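Local coordinates for alternansucrase (Leuconostoc mesenteroides, PDB 6HVG), which belongs to the family 70 glycosyl hydrolases and combines a TIM-barrel-type region with repeats of the choline-binding and cell-wall-binding kind, at residues A[1390-1393]-A[1399-1402]; A[339-344]-A[350-355]; A[638-643]-A[1217-1222]. One frame throughout, in Å; residues are numbered along the deposited sequence.

Interaction 1 (A[1390-1393]-A[1399-1402]); sequences KYIN and FYHL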
# COMPACT_ATOMS: atom_id res chain seq x y z
N LYS A 1390 -5.59 -6.40 30.66
CA LYS A 1390 -6.10 -7.11 29.47
C LYS A 1390 -6.35 -8.59 29.75
O LYS A 1390 -5.86 -9.16 30.73
CB LYS A 1390 -5.20 -6.89 28.24
CG LYS A 1390 -4.11 -7.90 28.01
CD LYS A 1390 -3.32 -7.57 26.74
CE LYS A 1390 -2.56 -8.79 26.24
NZ LYS A 1390 -1.59 -8.45 25.16
N TYR A 1391 -7.14 -9.20 28.88
CA TYR A 1391 -7.39 -10.63 28.96
C TYR A 1391 -6.26 -11.27 28.15
O TYR A 1391 -5.76 -10.70 27.17
CB TYR A 1391 -8.78 -11.00 28.41
CG TYR A 1391 -9.93 -10.41 29.20
CD1 TYR A 1391 -10.67 -11.20 30.10
CD2 TYR A 1391 -10.28 -9.05 29.07
CE1 TYR A 1391 -11.71 -10.65 30.84
CE2 TYR A 1391 -11.32 -8.50 29.81
CZ TYR A 1391 -12.03 -9.30 30.69
OH TYR A 1391 -13.08 -8.77 31.42
N ILE A 1392 -5.86 -12.44 28.60
CA ILE A 1392 -4.73 -13.16 28.02
C ILE A 1392 -5.20 -14.59 27.72
O ILE A 1392 -5.87 -15.20 28.55
CB ILE A 1392 -3.55 -13.13 29.00
CG1 ILE A 1392 -2.26 -13.53 28.32
CG2 ILE A 1392 -3.78 -14.03 30.20
CD1 ILE A 1392 -1.11 -13.67 29.30
N ASN A 1393 -4.89 -15.11 26.54
CA ASN A 1393 -5.29 -16.47 26.19
C ASN A 1393 -4.09 -17.43 26.07
O ASN A 1393 -2.94 -17.02 25.87
CB ASN A 1393 -6.18 -16.51 24.92
CG ASN A 1393 -5.37 -16.46 23.62
OD1 ASN A 1393 -4.52 -17.32 23.36
ND2 ASN A 1393 -5.67 -15.47 22.77
N PHE A 1399 -8.26 -19.01 29.82
CA PHE A 1399 -8.31 -17.56 29.76
C PHE A 1399 -7.96 -16.98 31.12
O PHE A 1399 -8.32 -17.53 32.16
CB PHE A 1399 -9.68 -17.08 29.24
CG PHE A 1399 -9.75 -17.00 27.73
CD1 PHE A 1399 -9.52 -15.79 27.06
CD2 PHE A 1399 -9.97 -18.14 26.97
CE1 PHE A 1399 -9.54 -15.71 25.67
CE2 PHE A 1399 -9.98 -18.07 25.58
CZ PHE A 1399 -9.77 -16.86 24.93
N TYR A 1400 -7.19 -15.89 31.13
CA TYR A 1400 -6.88 -15.17 32.37
C TYR A 1400 -7.05 -13.67 32.15
O TYR A 1400 -7.03 -13.19 31.00
CB TYR A 1400 -5.45 -15.45 32.82
CG TYR A 1400 -5.02 -16.91 32.76
CD1 TYR A 1400 -5.12 -17.74 33.89
CD2 TYR A 1400 -4.49 -17.45 31.59
CE1 TYR A 1400 -4.68 -19.07 33.84
CE2 TYR A 1400 -4.07 -18.77 31.54
CZ TYR A 1400 -4.16 -19.57 32.65
OH TYR A 1400 -3.73 -20.88 32.57
N HIS A 1401 -7.26 -12.94 33.24
CA HIS A 1401 -7.37 -11.49 33.18
C HIS A 1401 -6.35 -10.87 34.11
O HIS A 1401 -6.14 -11.36 35.23
CB HIS A 1401 -8.77 -10.99 33.55
CG HIS A 1401 -8.86 -9.50 33.69
ND1 HIS A 1401 -8.89 -8.85 34.90
CD2 HIS A 1401 -8.88 -8.53 32.74
CE1 HIS A 1401 -8.95 -7.54 34.69
NE2 HIS A 1401 -8.95 -7.32 33.39
N LEU A 1402 -5.74 -9.79 33.64
CA LEU A 1402 -4.80 -9.05 34.44
C LEU A 1402 -5.37 -7.67 34.71
O LEU A 1402 -5.71 -6.92 33.78
CB LEU A 1402 -3.44 -9.00 33.76
CG LEU A 1402 -2.93 -10.40 33.43
CD1 LEU A 1402 -1.97 -10.37 32.24
CD2 LEU A 1402 -2.32 -11.02 34.67

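Interaction 2 (A[339-344]-A[350-355]); sequences TYYLDE and KNYAGT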
# COMPACT_ATOMS: atom_id res chain seq x y z
N THR A 339 9.61 -32.40 41.40
CA THR A 339 8.45 -31.70 41.93
C THR A 339 7.78 -30.86 40.84
O THR A 339 8.42 -30.07 40.15
CB THR A 339 8.84 -30.82 43.13
OG1 THR A 339 9.49 -31.63 44.11
CG2 THR A 339 7.62 -30.17 43.76
N TYR A 340 6.48 -31.06 40.71
CA TYR A 340 5.66 -30.40 39.71
C TYR A 340 4.55 -29.66 40.43
O TYR A 340 4.18 -30.05 41.54
CB TYR A 340 5.05 -31.47 38.79
CG TYR A 340 6.06 -32.35 38.10
CD1 TYR A 340 6.62 -31.96 36.89
CD2 TYR A 340 6.43 -33.56 38.64
CE1 TYR A 340 7.54 -32.77 36.24
CE2 TYR A 340 7.33 -34.40 38.00
CZ TYR A 340 7.88 -34.00 36.79
OH TYR A 340 8.79 -34.78 36.15
N TYR A 341 4.05 -28.59 39.81
CA TYR A 341 2.96 -27.85 40.39
C TYR A 341 1.72 -27.97 39.53
O TYR A 341 1.73 -27.58 38.38
CB TYR A 341 3.34 -26.38 40.59
CG TYR A 341 2.14 -25.49 40.86
CD1 TYR A 341 1.34 -25.70 41.97
CD2 TYR A 341 1.82 -24.44 40.01
CE1 TYR A 341 0.26 -24.88 42.23
CE2 TYR A 341 0.74 -23.63 40.23
CZ TYR A 341 -0.05 -23.85 41.35
OH TYR A 341 -1.13 -23.01 41.57
N LEU A 342 0.65 -28.50 40.10
CA LEU A 342 -0.62 -28.61 39.39
C LEU A 342 -1.59 -27.61 40.00
O LEU A 342 -1.70 -27.50 41.22
CB LEU A 342 -1.19 -30.02 39.50
CG LEU A 342 -0.19 -31.15 39.12
CD1 LEU A 342 -0.47 -32.43 39.86
CD2 LEU A 342 -0.21 -31.46 37.63
N ASP A 343 -2.30 -26.87 39.17
CA ASP A 343 -3.22 -25.87 39.68
C ASP A 343 -4.54 -26.49 40.13
O ASP A 343 -4.70 -27.71 40.09
CB ASP A 343 -3.44 -24.73 38.66
CG ASP A 343 -4.28 -25.13 37.48
OD1 ASP A 343 -4.83 -26.24 37.46
OD2 ASP A 343 -4.41 -24.30 36.58
N GLU A 344 -5.47 -25.63 40.56
CA GLU A 344 -6.78 -26.05 41.09
C GLU A 344 -7.55 -26.98 40.12
O GLU A 344 -8.19 -27.94 40.55
CB GLU A 344 -7.66 -24.83 41.45
CG GLU A 344 -6.90 -23.57 41.82
CD GLU A 344 -6.32 -22.85 40.60
OE1 GLU A 344 -6.82 -23.02 39.46
OE2 GLU A 344 -5.33 -22.12 40.76
N LYS A 350 3.79 -25.02 33.41
CA LYS A 350 5.12 -24.94 32.90
C LYS A 350 5.48 -23.48 32.73
O LYS A 350 4.61 -22.64 32.54
CB LYS A 350 5.20 -25.67 31.56
CG LYS A 350 4.77 -27.13 31.60
CD LYS A 350 5.04 -27.80 30.27
CE LYS A 350 4.45 -29.19 30.21
NZ LYS A 350 4.36 -29.64 28.80
N ASN A 351 6.77 -23.19 32.80
CA ASN A 351 7.33 -21.83 32.80
C ASN A 351 6.63 -20.96 33.83
O ASN A 351 6.18 -19.86 33.54
CB ASN A 351 7.28 -21.22 31.42
CG ASN A 351 8.12 -19.95 31.31
OD1 ASN A 351 9.23 -19.84 31.89
ND2 ASN A 351 7.61 -18.97 30.55
N TYR A 352 6.59 -21.46 35.07
CA TYR A 352 5.84 -20.85 36.16
C TYR A 352 6.80 -20.67 37.35
O TYR A 352 7.39 -21.64 37.83
CB TYR A 352 4.68 -21.77 36.56
CG TYR A 352 3.64 -21.17 37.49
CD1 TYR A 352 3.86 -21.08 38.86
CD2 TYR A 352 2.43 -20.73 37.00
CE1 TYR A 352 2.91 -20.54 39.73
CE2 TYR A 352 1.46 -20.20 37.86
CZ TYR A 352 1.71 -20.10 39.23
OH TYR A 352 0.75 -19.57 40.08
N ALA A 353 6.94 -19.43 37.80
CA ALA A 353 7.75 -19.13 38.97
C ALA A 353 6.87 -18.90 40.17
O ALA A 353 5.85 -18.26 40.07
CB ALA A 353 8.59 -17.89 38.70
N GLY A 354 7.28 -19.41 41.33
CA GLY A 354 6.59 -19.07 42.57
C GLY A 354 7.16 -19.69 43.84
O GLY A 354 7.93 -20.63 43.78
N THR A 355 6.76 -19.14 44.99
CA THR A 355 7.24 -19.63 46.27
C THR A 355 6.31 -20.70 46.82
O THR A 355 5.32 -20.39 47.47
CB THR A 355 7.42 -18.50 47.30
OG1 THR A 355 6.29 -17.61 47.25
CG2 THR A 355 8.72 -17.72 47.03

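Interaction 3 (A[638-643]-A[1217-1222]); sequences FKALYG and EEYPSL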
# COMPACT_ATOMS: atom_id res chain seq x y z
N PHE A 638 2.51 32.93 -7.68
CA PHE A 638 1.67 33.23 -8.83
C PHE A 638 0.99 34.60 -8.75
O PHE A 638 0.82 35.28 -9.77
CB PHE A 638 0.62 32.15 -9.03
CG PHE A 638 1.12 30.92 -9.75
CD1 PHE A 638 2.05 30.09 -9.17
CD2 PHE A 638 0.61 30.58 -10.99
CE1 PHE A 638 2.50 28.96 -9.81
CE2 PHE A 638 1.08 29.45 -11.65
CZ PHE A 638 2.03 28.65 -11.06
N LYS A 639 0.60 35.02 -7.55
CA LYS A 639 0.02 36.34 -7.35
C LYS A 639 1.04 37.42 -7.67
O LYS A 639 0.75 38.36 -8.43
CB LYS A 639 -0.49 36.50 -5.92
CG LYS A 639 -1.79 35.77 -5.62
CD LYS A 639 -2.08 35.66 -4.12
CE LYS A 639 -3.45 35.05 -3.88
NZ LYS A 639 -3.68 34.50 -2.52
N ALA A 640 2.24 37.28 -7.12
CA ALA A 640 3.28 38.27 -7.29
C ALA A 640 3.73 38.42 -8.74
O ALA A 640 3.87 39.54 -9.22
CB ALA A 640 4.47 37.92 -6.42
N LEU A 641 3.95 37.30 -9.42
CA LEU A 641 4.50 37.32 -10.79
C LEU A 641 3.49 37.46 -11.92
O LEU A 641 3.85 37.95 -12.99
CB LEU A 641 5.33 36.07 -11.06
CG LEU A 641 6.83 36.24 -10.86
CD1 LEU A 641 7.18 36.10 -9.38
CD2 LEU A 641 7.55 35.22 -11.72
N TYR A 642 2.25 37.04 -11.71
CA TYR A 642 1.24 37.07 -12.78
C TYR A 642 -0.06 37.78 -12.41
O TYR A 642 -0.97 37.83 -13.21
CB TYR A 642 0.90 35.64 -13.24
CG TYR A 642 2.11 34.77 -13.53
CD1 TYR A 642 3.07 35.17 -14.44
CD2 TYR A 642 2.28 33.54 -12.90
CE1 TYR A 642 4.17 34.38 -14.72
CE2 TYR A 642 3.38 32.74 -13.16
CZ TYR A 642 4.32 33.16 -14.08
OH TYR A 642 5.41 32.36 -14.33
N GLY A 643 -0.15 38.34 -11.21
CA GLY A 643 -1.37 39.02 -10.76
C GLY A 643 -2.63 38.17 -10.90
O GLY A 643 -3.66 38.65 -11.36
N GLU A 1217 15.09 40.34 -4.20
CA GLU A 1217 15.25 41.71 -4.65
C GLU A 1217 13.96 42.25 -5.30
O GLU A 1217 13.53 43.34 -4.98
CB GLU A 1217 16.42 41.79 -5.65
CG GLU A 1217 16.87 43.20 -6.01
CD GLU A 1217 18.06 43.23 -6.95
OE1 GLU A 1217 18.64 42.16 -7.23
OE2 GLU A 1217 18.44 44.33 -7.41
N GLU A 1218 13.34 41.46 -6.19
CA GLU A 1218 12.15 41.91 -6.92
C GLU A 1218 10.84 41.84 -6.15
O GLU A 1218 9.96 42.67 -6.38
CB GLU A 1218 11.97 41.13 -8.21
CG GLU A 1218 12.95 41.51 -9.31
CD GLU A 1218 12.70 40.70 -10.57
OE1 GLU A 1218 11.52 40.51 -10.92
OE2 GLU A 1218 13.67 40.25 -11.21
N TYR A 1219 10.68 40.85 -5.28
CA TYR A 1219 9.40 40.65 -4.57
C TYR A 1219 9.66 40.36 -3.10
O TYR A 1219 9.38 39.25 -2.64
CB TYR A 1219 8.57 39.50 -5.19
CG TYR A 1219 8.38 39.61 -6.69
CD1 TYR A 1219 9.24 38.97 -7.56
CD2 TYR A 1219 7.34 40.34 -7.22
CE1 TYR A 1219 9.07 39.06 -8.94
CE2 TYR A 1219 7.16 40.45 -8.60
CZ TYR A 1219 8.03 39.81 -9.45
OH TYR A 1219 7.88 39.90 -10.80
N PRO A 1220 10.16 41.35 -2.34
CA PRO A 1220 10.61 41.11 -0.96
C PRO A 1220 9.57 40.39 -0.09
O PRO A 1220 9.94 39.58 0.75
CB PRO A 1220 10.85 42.54 -0.41
CG PRO A 1220 11.07 43.39 -1.61
CD PRO A 1220 10.28 42.77 -2.73
N SER A 1221 8.29 40.69 -0.28
CA SER A 1221 7.25 40.23 0.65
C SER A 1221 7.11 38.70 0.68
O SER A 1221 6.81 38.11 1.73
CB SER A 1221 5.92 40.90 0.34
OG SER A 1221 5.59 40.72 -1.02
N LEU A 1222 7.39 38.04 -0.45
CA LEU A 1222 7.39 36.58 -0.48
C LEU A 1222 8.32 35.97 0.58
O LEU A 1222 8.03 34.92 1.16
CB LEU A 1222 7.82 36.07 -1.86
CG LEU A 1222 6.85 36.32 -3.02
CD1 LEU A 1222 7.45 35.78 -4.30
CD2 LEU A 1222 5.50 35.69 -2.76

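Interaction 1 (A[1390-1393]-A[1399-1402])
Tyr1391 and His1401 face each other across two antiparallel strands, and their rings meet obliquely, with planes at 49°. CD2 of His1401 sits over the centre of the Tyr1391 ring, 3.7 Å above its plane. The imidazole reaches this place because CG of His1401 is anti to its backbone N (chi1 172°). The strand pairing itself sets CB of His1401 alongside CD1 and CE1 of the tyrosine.

At the next non-hydrogen-bonded pair, again on this face, Asn1393 offers its CB rather than its amide. The CB lies 3.9 Å from the centroid of the Phe1399 ring, a CH-pi contact over the face but displaced toward the CE1 and CZ rim, and the amide itself leads away.

The two segments are the arms of a beta hairpin joined by a five-residue turn, consistent with the hairpin units from which choline-binding-type repeats are built. Tyr1391-His1401 and Asn1393-Phe1399 are its non-hydrogen-bonded pairs. Ile1392 and Tyr1400 form a hydrogen-bonded pair, with Ile1392 N to Tyr1400 O at 2.8 Å and Tyr1400 N to Ile1392 O at 3.0 Å. Lys1390 and Leu1402 bond both ways too, but Lys1390 N reaches Leu1402 O by a bent path, 135° at the hydrogen.

On the face of Ile1392 and Tyr1400, the isoleucine touches with its CG2 branch, 3.4 Å from CB of Tyr1400 and near the plane of the phenol at its edge. Beyond the hairpin the Tyr1400 ring meets that of Phe1369, and its side chain also touches Arg349 and Met1408, while Ile1392 and Leu1402 both rest on Tyr1379 of strand 1377-1380.

Interaction 2 (A[339-344]-A[350-355])
Tyr341 meets Tyr352 ring to ring, and the contact can be traced outward along Tyr341. Its CB already points toward the 350-355 segment, and with CG anti to the backbone N (chi1 166°) the phenol carries on in that direction. One side of the ring does the touching. CD2 comes to 4.1 Å from both CD1 and CE1 of Tyr352. The next atom, CE2, is closer, 3.8 Å from CZ of Tyr352, and stands over one face of that ring, offset toward its rim. At the tip, OH of Tyr341 lies 4.2 Å from OH of Tyr352, too far for a hydrogen bond. The planes make 44°, so the rings meet at a slant.

In this choline-binding-type repeat the pair bridges two separate small sheets. Tyr341 belongs to strand 338-342, paired with 333-335, and its side chain also rests on Arg349 and on Phe363 of strand 360-363. Tyr352 begins strand 352-355 at a G1 beta bulge, where it and Asn351 both face Phe363, and its side chain packs on Phe1369 and Thr1371 of strand 1368-1371.

Interaction 3 (A[638-643]-A[1217-1222])
Ala640, in the last turn of helix 629-642, and Tyr1219, where the chain leaves helix 1212-1218, bring the two backbones nearest, their CA atoms 7.1 Å apart. The tyrosine CB points toward the helix, and CG lies anti to the carbonyl carbon (chi1 -51°), which lays the phenol across Ala640 and Leu641.

Leu641 takes one face of that ring. Its CD1 makes a CH-pi contact 4.0 Å from the Tyr1219 centroid and is nearest CE1, at 3.5 Å. Its CG follows toward the tip, 3.8 Å from OH of Tyr1219. The two side chains cross at about a right angle. Ala640 meets the other ortho and meta carbons: its CB is 3.8 Å from CD2 of Tyr1219, and its carbonyl O is 3.5 Å from CE2. A looser touch, Ala640 CB to CD1 of Leu1222 at 4.2 Å, adds to a mainly apolar contact near the surface.

Behind Leu641, its CB covers the centre of the Tyr642 ring, which stacks on His654. Gly643, the first residue past the helix, has positive phi, and its O accepts a hydrogen bond from Asn650 ND2. Helix 629-642 lies in the beta-alpha-beta crossover between the neighbouring parallel strands 617-620 and 657-658 of the barrel, touches helix 587-601 through Met601, and meets the corner where helix 1212-1218 gives way to the short helix 1220-1224.

Interactions 1 and 2 are close neighbours, with centres 18 Å apart and nearest atoms about 5 Å apart. They do not touch directly, but Phe1369 packs against Tyr352 of one and Tyr1400 of the other, and Arg349 is touched by both Tyr341 and Tyr1400. Parts of the chain about a thousand residues apart, both probably of the repeat type, meet here. Interaction 3 stands apart in the family 70 region, its centre 64 Å from that of interaction 1 and 78 Å from that of interaction 2. It is also the one whose helix, 629-642, follows closely in sequence on Asn625, which binds the calcium ion with Glu575, Asp581 and Asp1159.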